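Local coordinates for glutathione S-transferase (Burkholderia xenovorans, PDB 2DSA), which probably acts as a glutathione transferase, and reductively dechlorinates metabolites of polychlorinated biphenyls, at residues Leu151-Ala154 against Asp155-Leu158. Residues are numbered along the deposited sequence; the frame is centred on the assembly and turned at random.
Sequences LSVA and DIYL
D155 reaches back along the chain to take the backbone N-H of S152: S152 N to D155 OD1 is 2.9 Å, nearly straight at 168°, and the oxygen uses its anti lone pair, on the side away from OD2. The aspartate can do this because CG sits beside its own backbone N (chi1 -62°), swinging the carboxylate toward the start of the helix. The S152 hydroxyl caps the helix, OG accepting from A154 N at 3.3 Å. A water accepts from S152 OG (3.1 Å) and donates to D155 OD1. The other carboxylate oxygen, OD2, is bonded to L146 N, so the group is held from two loop positions.

This arrangement is a capping box, with S152 as N-cap of helix 153-163 in the all-helical C-terminal domain of the GST fold, a well-known feature of the family. Beyond it the regular helical bonds take over, Y157 N to V153 O at 3.0 Å and L158 N to A154 O at 2.9 Å, while I156 N makes a weak bond, 3.4 Å, to S152 O.

On another side of the helix, I156 CD1 touches both L151 CD2 and V153 CG1, 4.3 Å from each, and helix 12-21 of the thioredoxin-like domain packs against V153 and I156. Y157, its ring carried away from the cap with CG anti to the backbone N (chi1 -169°), hydrogen-bonds through OH to H106 ND1, a residue of the pockets for glutathione and the hydroxy-oxo-phenylhexadienoate.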
# COMPACT_ATOMS: atom_id res chain seq x y z
N LEU A 151 -18.84 4.44 7.25
CA LEU A 151 -17.75 3.56 7.63
C LEU A 151 -17.32 2.66 6.45
O LEU A 151 -18.16 2.06 5.77
CB LEU A 151 -18.10 2.70 8.85
CG LEU A 151 -16.99 1.74 9.28
CD1 LEU A 151 -16.63 1.91 10.75
CD2 LEU A 151 -17.33 0.29 8.96
N SER A 152 -16.02 2.59 6.23
CA SER A 152 -15.47 1.69 5.23
C SER A 152 -14.35 0.79 5.81
O SER A 152 -13.95 0.93 6.97
CB SER A 152 -14.96 2.51 4.05
OG SER A 152 -13.74 3.14 4.37
N VAL A 153 -13.86 -0.15 4.99
CA VAL A 153 -12.71 -0.97 5.38
C VAL A 153 -11.42 -0.13 5.68
O VAL A 153 -10.51 -0.62 6.35
CB VAL A 153 -12.44 -2.13 4.37
CG1 VAL A 153 -13.55 -3.18 4.42
CG2 VAL A 153 -12.28 -1.62 2.94
N ALA A 154 -11.34 1.10 5.20
CA ALA A 154 -10.20 2.00 5.52
C ALA A 154 -10.20 2.40 6.99
O ALA A 154 -9.16 2.47 7.62
CB ALA A 154 -10.22 3.25 4.64
N ASP A 155 -11.39 2.65 7.53
CA ASP A 155 -11.58 2.97 8.94
C ASP A 155 -11.24 1.81 9.84
O ASP A 155 -10.70 2.00 10.93
CB ASP A 155 -13.03 3.40 9.18
CG ASP A 155 -13.41 4.63 8.40
OD1 ASP A 155 -14.32 4.54 7.54
OD2 ASP A 155 -12.79 5.69 8.64
N ILE A 156 -11.57 0.60 9.38
CA ILE A 156 -11.25 -0.62 10.12
C ILE A 156 -9.73 -0.81 10.17
O ILE A 156 -9.18 -1.10 11.22
CB ILE A 156 -11.94 -1.87 9.49
CG1 ILE A 156 -13.46 -1.76 9.64
CG2 ILE A 156 -11.44 -3.14 10.13
CD1 ILE A 156 -14.25 -2.65 8.68
N TYR A 157 -9.07 -0.63 9.03
CA TYR A 157 -7.63 -0.75 8.98
C TYR A 157 -7.00 0.30 9.91
O TYR A 157 -6.16 -0.03 10.74
CB TYR A 157 -7.14 -0.62 7.53
CG TYR A 157 -5.69 -0.98 7.28
CD1 TYR A 157 -4.94 -1.70 8.21
CD2 TYR A 157 -5.09 -0.63 6.07
CE1 TYR A 157 -3.63 -2.03 7.96
CE2 TYR A 157 -3.76 -0.96 5.81
CZ TYR A 157 -3.04 -1.66 6.76
OH TYR A 157 -1.74 -2.00 6.52
N LEU A 158 -7.43 1.56 9.78
CA LEU A 158 -6.92 2.64 10.64
C LEU A 158 -7.08 2.34 12.13
O LEU A 158 -6.14 2.47 12.92
CB LEU A 158 -7.57 3.99 10.30
CG LEU A 158 -7.15 5.21 11.14
CD1 LEU A 158 -5.63 5.47 11.05
CD2 LEU A 158 -7.92 6.43 10.69
O HOH W 1 -14.91 5.82 5.43